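Local coordinates for protein TarM (Staphylococcus aureus subsp. aureus 21178, PDB 4X7R) that belongs to the glycosyltransferase group 1 family of the GT-B clan and is modelled with bound uridine-5'-diphosphate, at residues Phe23-Glu28 against Val247-His252; Tyr268-Ala273 against Glu297-Ile302; Val279-Glu284 against Leu288-Gln293. The protein carries 1 engineered substitution. All coordinates share one frame; numbering follows the deposited sequence.

Contact 1. Residues Phe23-Glu28 against Val247-His252; sequences FNRSKE and VIHVNH. With 3YW ((2S)-2,3-dihydroxypropyl 2-acetamido-2-deoxy-alpha-D-glucopyranoside), chain F.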
loop_
_atom_site.group_PDB
_atom_site.type_symbol
_atom_site.label_atom_id
_atom_site.label_comp_id
_atom_site.label_asym_id
_atom_site.label_seq_id
_atom_site.Cartn_x
_atom_site.Cartn_y
_atom_site.Cartn_z
ATOM N N PHE A 23 9.009 -0.770 -5.081
ATOM C CA PHE A 23 9.917 -1.925 -5.004
ATOM C C PHE A 23 10.679 -2.147 -6.322
ATOM O O PHE A 23 11.885 -2.455 -6.310
ATOM C CB PHE A 23 9.130 -3.206 -4.651
ATOM C CG PHE A 23 8.533 -3.306 -3.262
ATOM C CD1 PHE A 23 9.186 -2.754 -2.162
ATOM C CD2 PHE A 23 7.338 -3.992 -3.046
ATOM C CE1 PHE A 23 8.639 -2.856 -0.878
ATOM C CE2 PHE A 23 6.798 -4.099 -1.762
ATOM C CZ PHE A 23 7.455 -3.534 -0.686
ATOM N N ASN A 24 9.962 -2.027 -7.461
ATOM C CA ASN A 24 10.572 -2.208 -8.766
ATOM C C ASN A 24 11.461 -1.013 -9.099
ATOM O O ASN A 24 12.539 -1.214 -9.650
ATOM C CB ASN A 24 9.524 -2.453 -9.869
ATOM C CG ASN A 24 10.166 -2.966 -11.133
ATOM O OD1 ASN A 24 11.008 -3.856 -11.088
ATOM N ND2 ASN A 24 9.795 -2.421 -12.284
ATOM N N ARG A 25 11.040 0.213 -8.721
ATOM C CA ARG A 25 11.844 1.427 -8.921
ATOM C C ARG A 25 13.140 1.325 -8.133
ATOM O O ARG A 25 14.182 1.745 -8.616
ATOM C CB ARG A 25 11.071 2.684 -8.479
ATOM C CG ARG A 25 11.667 3.970 -9.087
ATOM C CD ARG A 25 11.143 5.255 -8.493
ATOM N NE ARG A 25 9.681 5.333 -8.555
ATOM C CZ ARG A 25 8.922 5.769 -7.559
ATOM N NH1 ARG A 25 9.473 6.154 -6.419
ATOM N NH2 ARG A 25 7.603 5.802 -7.688
ATOM N N SER A 26 13.072 0.785 -6.896
ATOM C CA SER A 26 14.268 0.631 -6.058
ATOM C C SER A 26 15.237 -0.314 -6.737
ATOM O O SER A 26 16.433 -0.007 -6.845
ATOM C CB SER A 26 13.893 0.104 -4.678
ATOM O OG SER A 26 15.094 -0.079 -3.964
ATOM N N LYS A 27 14.728 -1.449 -7.241
ATOM C CA LYS A 27 15.563 -2.429 -7.961
ATOM C C LYS A 27 16.269 -1.766 -9.163
ATOM O O LYS A 27 17.463 -1.957 -9.346
ATOM C CB LYS A 27 14.725 -3.633 -8.431
ATOM C CG LYS A 27 15.570 -4.653 -9.204
ATOM C CD LYS A 27 14.779 -5.503 -10.141
ATOM C CE LYS A 27 15.030 -5.137 -11.581
ATOM N NZ LYS A 27 13.758 -5.135 -12.365
ATOM N N GLU A 28 15.537 -0.949 -9.936
ATOM C CA GLU A 28 16.105 -0.268 -11.116
ATOM C C GLU A 28 17.170 0.767 -10.759
ATOM O O GLU A 28 18.201 0.794 -11.416
ATOM C CB GLU A 28 15.004 0.300 -12.024
ATOM C CG GLU A 28 14.165 -0.782 -12.694
ATOM C CD GLU A 28 14.885 -1.796 -13.575
ATOM O OE1 GLU A 28 16.053 -1.555 -13.961
ATOM O OE2 GLU A 28 14.266 -2.838 -13.890
ATOM N N VAL A 247 5.497 11.929 -6.589
ATOM C CA VAL A 247 4.976 11.067 -7.658
ATOM C C VAL A 247 3.472 10.909 -7.414
ATOM O O VAL A 247 3.082 10.424 -6.351
ATOM C CB VAL A 247 5.677 9.675 -7.809
ATOM C CG1 VAL A 247 4.949 8.798 -8.839
ATOM C CG2 VAL A 247 7.159 9.810 -8.178
ATOM N N ILE A 248 2.644 11.328 -8.381
ATOM C CA ILE A 248 1.185 11.165 -8.323
ATOM C C ILE A 248 0.855 9.811 -8.997
ATOM O O ILE A 248 1.221 9.564 -10.143
ATOM C CB ILE A 248 0.445 12.406 -8.861
ATOM C CG1 ILE A 248 0.564 13.537 -7.771
ATOM C CG2 ILE A 248 -1.030 12.073 -9.163
ATOM C CD1 ILE A 248 0.139 14.851 -8.104
ATOM N N HIS A 249 0.300 8.892 -8.223
ATOM C CA HIS A 249 0.049 7.529 -8.696
ATOM C C HIS A 249 -1.382 7.326 -9.214
ATOM O O HIS A 249 -1.682 6.284 -9.799
ATOM C CB HIS A 249 0.339 6.524 -7.566
ATOM C CG HIS A 249 1.789 6.365 -7.272
ATOM N ND1 HIS A 249 2.551 5.418 -7.927
ATOM C CD2 HIS A 249 2.578 7.047 -6.412
ATOM C CE1 HIS A 249 3.774 5.539 -7.437
ATOM N NE2 HIS A 249 3.837 6.512 -6.527
ATOM N N VAL A 250 -2.241 8.300 -9.023
ATOM C CA VAL A 250 -3.677 8.148 -9.325
ATOM C C VAL A 250 -4.222 9.257 -10.231
ATOM O O VAL A 250 -3.597 10.300 -10.400
ATOM C CB VAL A 250 -4.496 8.105 -7.986
ATOM C CG1 VAL A 250 -4.039 6.967 -7.056
ATOM C CG2 VAL A 250 -4.394 9.438 -7.236
ATOM N N ASN A 251 -5.440 9.065 -10.707
ATOM C CA ASN A 251 -6.165 10.112 -11.389
ATOM C C ASN A 251 -6.439 11.159 -10.266
ATOM O O ASN A 251 -6.946 10.804 -9.190
ATOM C CB ASN A 251 -7.470 9.556 -11.995
ATOM C CG ASN A 251 -8.244 10.560 -12.813
ATOM O OD1 ASN A 251 -8.263 11.753 -12.502
ATOM N ND2 ASN A 251 -8.920 10.108 -13.871
ATOM N N HIS A 252 -6.007 12.419 -10.491
ATOM C CA HIS A 252 -6.095 13.504 -9.515
ATOM C C HIS A 252 -7.534 14.017 -9.288
ATOM O O HIS A 252 -7.766 14.806 -8.372
ATOM C CB HIS A 252 -5.148 14.636 -9.900
ATOM C CG HIS A 252 -5.495 15.246 -11.228
ATOM N ND1 HIS A 252 -5.439 14.499 -12.406
ATOM C CD2 HIS A 252 -5.908 16.500 -11.521
ATOM C CE1 HIS A 252 -5.842 15.321 -13.363
ATOM N NE2 HIS A 252 -6.132 16.539 -12.877
HETATM O O3A 3YW F . -3.763 5.606 -3.532
HETATM C C4A 3YW F . -1.702 3.373 -5.725
HETATM C C5A 3YW F . -2.925 3.945 -5.052
HETATM O O5 3YW F . -0.266 3.414 -8.446
HETATM C C6A 3YW F . -2.600 5.155 -4.211
HETATM C C5 3YW F . 0.056 2.437 -9.444
HETATM C C6 3YW F . 1.562 2.429 -9.565
HETATM C C4 3YW F . -0.685 2.794 -10.731
HETATM O O6 3YW F . 2.073 3.703 -9.929
HETATM C C3 3YW F . -2.181 2.636 -10.479
HETATM O O4 3YW F . -0.298 1.914 -11.781
HETATM O O3 3YW F . -2.949 2.979 -11.633
HETATM O O7 3YW F . -5.044 4.836 -9.436
HETATM C C7 3YW F . -5.060 3.693 -8.991
HETATM C C8 3YW F . -6.338 3.005 -8.616
HETATM N N2 3YW F . -3.943 2.984 -8.819
HETATM C C2 3YW F . -2.635 3.440 -9.260
HETATM C C1 3YW F . -1.642 3.485 -8.085
HETATM O O1 3YW F . -1.979 2.717 -6.964
HETATM O O2 3YW F . -3.518 2.934 -4.237
#
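Arg25 reaches from helix 17-31 toward the end of strand 243-247 and sets its guanidinium beside Val247 and the ring of His249. Its CG lies anti to the backbone N (chi1 -161°), and a bend further out, at chi3, brings the guanidinium round to the loop, with its NH2 edge toward His249. The two methyls of Val247 divide the work between two flat groups. CG2 lies over one face of the guanidinium, 4.1 Å from Arg25 NH2, while CG1 sits 3.4 Å above the plane of the His249 ring, offset toward its rim. The side chains of Arg25 and His249 approach head-on and meet edge to edge: NH2 of Arg25 is 3.8 Å from CE1 of His249, close to the guanidinium plane, and the two planes differ by only 28°. They touch without bonding. The polar link runs through Asp226, whose OD1 makes a salt bridge with Arg25 NH2 and a hydrogen bond with His249 NE2. Trp487 of helix 480-492 packs on both Arg25 and Val247.

At another corner of the imidazole, ND1 of His249 hydrogen-bonds O6 of 3YW at 2.7 Å, nearly straight at 167°; either atom could be the donor. O6 lies in the ring plane, and CB of His249 comes within 3.3 Å of O5 of 3YW. Val250 follows with CG1 3.3 Å from O7 of 3YW, and OE1 of Glu403 and the backbone N of Gly404, Gln405 and Gly406 also hydrogen-bond 3YW. The chemistry implies a second shell behind a ligand-binding histidine: Asp226 ties up one ring nitrogen, Val247 covers a face, and Arg25 pairs with Asp226 and so probably steadies it, an arrangement consistent with the ring being held in one rotation, with ND1 turned to O6 of 3YW.

Contact 2. Residues Tyr268-Ala273 against Glu297-Ile302; sequences YIIENA and ENIFTI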
loop_
_atom_site.group_PDB
_atom_site.type_symbol
_atom_site.label_atom_id
_atom_site.label_comp_id
_atom_site.label_asym_id
_atom_site.label_seq_id
_atom_site.Cartn_x
_atom_site.Cartn_y
_atom_site.Cartn_z
ATOM N N TYR A 268 -2.894 19.447 -3.386
ATOM C CA TYR A 268 -1.835 20.116 -2.635
ATOM C C TYR A 268 -0.443 19.865 -3.254
ATOM O O TYR A 268 0.372 20.779 -3.330
ATOM C CB TYR A 268 -1.898 19.702 -1.153
ATOM C CG TYR A 268 -0.941 20.475 -0.278
ATOM C CD1 TYR A 268 -1.181 21.809 0.046
ATOM C CD2 TYR A 268 0.203 19.873 0.235
ATOM C CE1 TYR A 268 -0.298 22.526 0.849
ATOM C CE2 TYR A 268 1.085 20.575 1.050
ATOM C CZ TYR A 268 0.833 21.902 1.354
ATOM O OH TYR A 268 1.723 22.587 2.144
ATOM N N ILE A 269 -0.179 18.643 -3.713
ATOM C CA ILE A 269 1.073 18.298 -4.379
ATOM C C ILE A 269 1.211 19.128 -5.677
ATOM O O ILE A 269 2.199 19.854 -5.841
ATOM C CB ILE A 269 1.186 16.766 -4.624
ATOM C CG1 ILE A 269 1.125 15.980 -3.274
ATOM C CG2 ILE A 269 2.476 16.408 -5.404
ATOM C CD1 ILE A 269 0.934 14.498 -3.426
ATOM N N ILE A 270 0.208 19.041 -6.564
ATOM C CA ILE A 270 0.161 19.751 -7.848
ATOM C C ILE A 270 0.332 21.258 -7.689
ATOM O O ILE A 270 1.163 21.851 -8.380
ATOM C CB ILE A 270 -1.136 19.420 -8.630
ATOM C CG1 ILE A 270 -1.206 17.930 -9.003
ATOM C CG2 ILE A 270 -1.278 20.329 -9.860
ATOM C CD1 ILE A 270 -2.681 17.476 -9.488
ATOM N N GLU A 271 -0.441 21.872 -6.785
ATOM C CA GLU A 271 -0.369 23.311 -6.533
ATOM C C GLU A 271 0.984 23.801 -6.043
ATOM O O GLU A 271 1.346 24.952 -6.302
ATOM C CB GLU A 271 -1.500 23.752 -5.613
ATOM C CG GLU A 271 -2.820 23.814 -6.366
ATOM C CD GLU A 271 -4.059 24.111 -5.543
ATOM O OE1 GLU A 271 -4.047 23.857 -4.317
ATOM O OE2 GLU A 271 -5.061 24.568 -6.142
ATOM N N ASN A 272 1.753 22.910 -5.409
ATOM C CA ASN A 272 3.093 23.192 -4.891
ATOM C C ASN A 272 4.258 22.696 -5.770
ATOM O O ASN A 272 5.411 22.771 -5.339
ATOM C CB ASN A 272 3.198 22.663 -3.454
ATOM C CG ASN A 272 2.440 23.565 -2.527
ATOM O OD1 ASN A 272 2.733 24.751 -2.416
ATOM N ND2 ASN A 272 1.347 23.080 -1.994
ATOM N N ALA A 273 3.961 22.223 -7.011
ATOM C CA ALA A 273 4.957 21.666 -7.948
ATOM C C ALA A 273 6.105 22.612 -8.242
ATOM O O ALA A 273 7.260 22.182 -8.296
ATOM C CB ALA A 273 4.284 21.238 -9.247
ATOM N N GLU A 297 4.122 24.645 -13.657
ATOM C CA GLU A 297 4.888 24.199 -14.824
ATOM C C GLU A 297 5.639 22.876 -14.603
ATOM O O GLU A 297 5.719 22.064 -15.535
ATOM C CB GLU A 297 5.864 25.298 -15.270
ATOM C CG GLU A 297 5.200 26.406 -16.080
ATOM C CD GLU A 297 6.001 27.682 -16.266
ATOM O OE1 GLU A 297 7.025 27.857 -15.565
ATOM O OE2 GLU A 297 5.577 28.531 -17.084
ATOM N N ASN A 298 6.167 22.664 -13.361
ATOM C CA ASN A 298 6.974 21.518 -12.913
ATOM C C ASN A 298 6.274 20.153 -12.877
ATOM O O ASN A 298 6.427 19.427 -11.892
ATOM C CB ASN A 298 7.564 21.820 -11.522
ATOM C CG ASN A 298 8.937 22.420 -11.507
ATOM O OD1 ASN A 298 9.489 22.822 -12.527
ATOM N ND2 ASN A 298 9.511 22.512 -10.322
ATOM N N ILE A 299 5.563 19.787 -13.942
ATOM C CA ILE A 299 4.860 18.517 -14.094
ATOM C C ILE A 299 5.599 17.714 -15.158
ATOM O O ILE A 299 5.793 18.195 -16.271
ATOM C CB ILE A 299 3.352 18.730 -14.461
ATOM C CG1 ILE A 299 2.670 19.820 -13.582
ATOM C CG2 ILE A 299 2.583 17.403 -14.469
ATOM C CD1 ILE A 299 2.590 19.561 -11.969
ATOM N N PHE A 300 6.014 16.513 -14.816
ATOM C CA PHE A 300 6.781 15.683 -15.728
ATOM C C PHE A 300 6.145 14.324 -15.857
ATOM O O PHE A 300 5.614 13.809 -14.880
ATOM C CB PHE A 300 8.245 15.556 -15.216
ATOM C CG PHE A 300 8.930 16.889 -15.004
ATOM C CD1 PHE A 300 9.400 17.631 -16.087
ATOM C CD2 PHE A 300 9.079 17.421 -13.722
ATOM C CE1 PHE A 300 10.039 18.860 -15.888
ATOM C CE2 PHE A 300 9.720 18.648 -13.522
ATOM C CZ PHE A 300 10.184 19.365 -14.604
ATOM N N THR A 301 6.127 13.773 -17.075
ATOM C CA THR A 301 5.583 12.447 -17.291
ATOM C C THR A 301 6.716 11.452 -17.209
ATOM O O THR A 301 7.709 11.584 -17.930
ATOM C CB THR A 301 4.875 12.331 -18.646
ATOM O OG1 THR A 301 3.709 13.153 -18.639
ATOM C CG2 THR A 301 4.490 10.880 -18.978
ATOM N N ILE A 302 6.602 10.485 -16.299
ATOM C CA ILE A 302 7.562 9.384 -16.230
ATOM C C ILE A 302 6.731 8.146 -15.922
ATOM O O ILE A 302 6.159 8.067 -14.852
ATOM C CB ILE A 302 8.759 9.564 -15.219
ATOM C CG1 ILE A 302 9.493 10.898 -15.377
ATOM C CG2 ILE A 302 9.750 8.381 -15.329
ATOM C CD1 ILE A 302 10.655 11.111 -14.376
#
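Asn298, the centre of an inverse gamma turn, sends its side-chain amide across to the backbone carbonyl of Ala273. ND2 of Asn298 donates to Ala273 O at 3.0 Å with an N-H...O angle of 148°, and it arrives tilted 33° from the carbonyl plane. The side chain lies close over its acceptor, with CB of Asn298 3.3 Å from the same oxygen of Ala273. The turn is closed by Ile299 N bonding to Glu297 O at 2.8 Å, and OD1 of Asn274 accepts from the backbone N of both Glu297 and Asn298.

Next to this polar bridge the contact is apolar. With CG1 of Ile299 beside its backbone N and a second bend at chi2 (-62°), CD1 swings to the turn just past the helix, 3.6 Å from CB of Ala273; CG2 of Ile270 is a looser neighbour of the same methyl at 4.5 Å. The contact joins the last turn of helix 264-271 and the residues just after it to the start of strand 299-301 and the turn before it. That strand is outermost in the parallel, Rossmann-like sheet. Strand 278-281 runs alongside as the next strand in, and its Val279 touches both Ala273 and Ile299.

At the helix end, Asn272 is the first residue to leave helical geometry. Its ND2 turns back over one face of the Tyr268 ring and donates to Tyr268 O at 2.8 Å.

Contact 3. Residues Val279-Glu284 against Leu288-Gln293; sequences VIVLTE and LDILNQ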
loop_
_atom_site.group_PDB
_atom_site.type_symbol
_atom_site.label_atom_id
_atom_site.label_comp_id
_atom_site.label_asym_id
_atom_site.label_seq_id
_atom_site.Cartn_x
_atom_site.Cartn_y
_atom_site.Cartn_z
ATOM N N VAL A 279 6.882 17.375 -9.968
ATOM C CA VAL A 279 5.756 16.502 -9.674
ATOM C C VAL A 279 5.630 15.577 -10.884
ATOM O O VAL A 279 5.520 16.035 -12.030
ATOM C CB VAL A 279 4.483 17.295 -9.317
ATOM C CG1 VAL A 279 3.236 16.397 -9.325
ATOM C CG2 VAL A 279 4.656 17.975 -7.949
ATOM N N ILE A 280 5.738 14.276 -10.623
ATOM C CA ILE A 280 5.711 13.240 -11.652
ATOM C C ILE A 280 4.338 12.615 -11.767
ATOM O O ILE A 280 3.722 12.276 -10.759
ATOM C CB ILE A 280 6.845 12.170 -11.440
ATOM C CG1 ILE A 280 8.241 12.707 -11.848
ATOM C CG2 ILE A 280 6.565 10.857 -12.231
ATOM C CD1 ILE A 280 8.903 13.694 -10.961
ATOM N N VAL A 281 3.859 12.470 -13.015
ATOM C CA VAL A 281 2.623 11.773 -13.338
ATOM C C VAL A 281 3.015 10.636 -14.257
ATOM O O VAL A 281 4.069 10.698 -14.877
ATOM C CB VAL A 281 1.456 12.642 -13.848
ATOM C CG1 VAL A 281 0.998 13.609 -12.759
ATOM C CG2 VAL A 281 1.809 13.375 -15.146
ATOM N N LEU A 282 2.178 9.606 -14.355
ATOM C CA LEU A 282 2.551 8.418 -15.094
ATOM C C LEU A 282 2.274 8.441 -16.584
ATOM O O LEU A 282 2.869 7.634 -17.307
ATOM C CB LEU A 282 1.954 7.167 -14.436
ATOM C CG LEU A 282 2.298 6.957 -12.933
ATOM C CD1 LEU A 282 1.306 5.984 -12.299
ATOM C CD2 LEU A 282 3.741 6.479 -12.761
ATOM N N THR A 283 1.342 9.302 -17.044
ATOM C CA THR A 283 1.002 9.351 -18.479
ATOM C C THR A 283 1.076 10.775 -18.987
ATOM O O THR A 283 1.022 11.712 -18.186
ATOM C CB THR A 283 -0.407 8.722 -18.759
ATOM O OG1 THR A 283 -1.390 9.558 -18.210
ATOM C CG2 THR A 283 -0.576 7.301 -18.186
ATOM N N GLU A 284 1.246 10.941 -20.317
ATOM C CA GLU A 284 1.289 12.269 -20.953
ATOM C C GLU A 284 -0.059 12.971 -20.824
ATOM O O GLU A 284 -0.096 14.188 -20.618
ATOM C CB GLU A 284 1.695 12.188 -22.454
ATOM C CG GLU A 284 3.090 11.592 -22.697
ATOM C CD GLU A 284 4.300 12.378 -22.206
ATOM O OE1 GLU A 284 4.141 13.568 -21.842
ATOM O OE2 GLU A 284 5.408 11.789 -22.161
ATOM N N LEU A 288 -0.898 16.893 -19.340
ATOM C CA LEU A 288 -1.597 17.933 -20.098
ATOM C C LEU A 288 -2.854 18.408 -19.374
ATOM O O LEU A 288 -3.106 19.619 -19.314
ATOM C CB LEU A 288 -1.933 17.443 -21.531
ATOM C CG LEU A 288 -0.707 17.069 -22.396
ATOM C CD1 LEU A 288 -1.124 16.339 -23.650
ATOM C CD2 LEU A 288 0.100 18.294 -22.757
ATOM N N ASP A 289 -3.631 17.469 -18.796
ATOM C CA ASP A 289 -4.843 17.820 -18.036
ATOM C C ASP A 289 -4.481 18.693 -16.847
ATOM O O ASP A 289 -5.119 19.706 -16.619
ATOM C CB ASP A 289 -5.596 16.560 -17.556
ATOM C CG ASP A 289 -6.279 15.806 -18.671
ATOM O OD1 ASP A 289 -6.451 16.389 -19.759
ATOM O OD2 ASP A 289 -6.696 14.662 -18.439
ATOM N N ILE A 290 -3.398 18.352 -16.157
ATOM C CA ILE A 290 -2.952 19.128 -14.993
ATOM C C ILE A 290 -2.523 20.542 -15.400
ATOM O O ILE A 290 -2.906 21.511 -14.750
ATOM C CB ILE A 290 -1.855 18.353 -14.206
ATOM C CG1 ILE A 290 -2.485 17.169 -13.428
ATOM C CG2 ILE A 290 -1.063 19.298 -13.269
ATOM C CD1 ILE A 290 -1.495 16.220 -12.773
ATOM N N LEU A 291 -1.714 20.640 -16.453
ATOM C CA LEU A 291 -1.197 21.909 -16.968
ATOM C C LEU A 291 -2.325 22.837 -17.430
ATOM O O LEU A 291 -2.225 24.042 -17.232
ATOM C CB LEU A 291 -0.160 21.680 -18.099
ATOM C CG LEU A 291 1.183 21.050 -17.692
ATOM C CD1 LEU A 291 2.035 20.794 -18.929
ATOM C CD2 LEU A 291 1.936 21.910 -16.701
ATOM N N ASN A 292 -3.396 22.274 -18.011
ATOM C CA ASN A 292 -4.546 23.048 -18.473
ATOM C C ASN A 292 -5.383 23.581 -17.342
ATOM O O ASN A 292 -5.805 24.733 -17.425
ATOM C CB ASN A 292 -5.389 22.274 -19.489
ATOM C CG ASN A 292 -4.649 21.940 -20.756
ATOM O OD1 ASN A 292 -3.744 22.661 -21.177
ATOM N ND2 ASN A 292 -4.993 20.811 -21.392
ATOM N N GLN A 293 -5.561 22.769 -16.266
ATOM C CA GLN A 293 -6.344 23.024 -15.053
ATOM C C GLN A 293 -5.641 23.849 -13.963
ATOM O O GLN A 293 -6.343 24.488 -13.177
ATOM C CB GLN A 293 -6.732 21.677 -14.406
ATOM C CG GLN A 293 -7.925 20.939 -15.023
ATOM C CD GLN A 293 -7.923 19.419 -14.818
ATOM O OE1 GLN A 293 -6.912 18.774 -14.411
ATOM N NE2 GLN A 293 -9.069 18.807 -15.153
#
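Val281 and Ile290 meet because each turns a branch into the interface between strand and helix: CG1 of Val281 stands opposite its own carbonyl carbon (chi1 -64°), and Ile290, with CG1 placed likewise, runs on extended to CD1 (chi2 172°). The side chains run alongside each other, pointing opposite ways, and the touch is methyl on methyl, CG1 of Val281 to CD1 of Ile290 at 3.6 Å. Both residues are buried, and Ile290 also packs on Ile270 and Ile299.

This is the inner seam of a beta-alpha-beta unit in the parallel sheet, in which strand 278-281 leads into helix 284-293 and the chain then returns along strand 299-301. The backbone makes the join at the helix start. Leu288 N donates to Glu284 O at 3.1 Å, fairly straight at 163°, as the first turn of the helix. The leucine leans over the same oxygen, its CG 3.4 Å from Glu284 O, on the solvent-facing side of the contact.

Just ahead, Thr283 takes the N-cap position, and its OG1 accepts a weak hydrogen bond from Gln286 N. Its backbone O is bonded to OG1 of Thr301, a link to the following strand. Leu282, in the turn between strand and helix, touches 3YW.

In the fold
Contact 1 comes first along the chain and closes before the others open; contact 3 is then nested inside the loop that contact 2 closes. Contacts 2 and 3 lie about 7 Å apart between centres, and contact 1 is about 15 Å from each. All three lie against or at the ends of strands of one parallel sheet, where strands 243-247, 278-281 and 299-301 are successive neighbours ending at the edge. Ile248 ties them together: its N probably bonds to Ile280 O, and its CD1 packs on Ile270 and Val279. The loops following strands 243-247 and 278-281 both reach 3YW, so the packing of contacts 2 and 3 probably backs the side of the pocket formed by these loops.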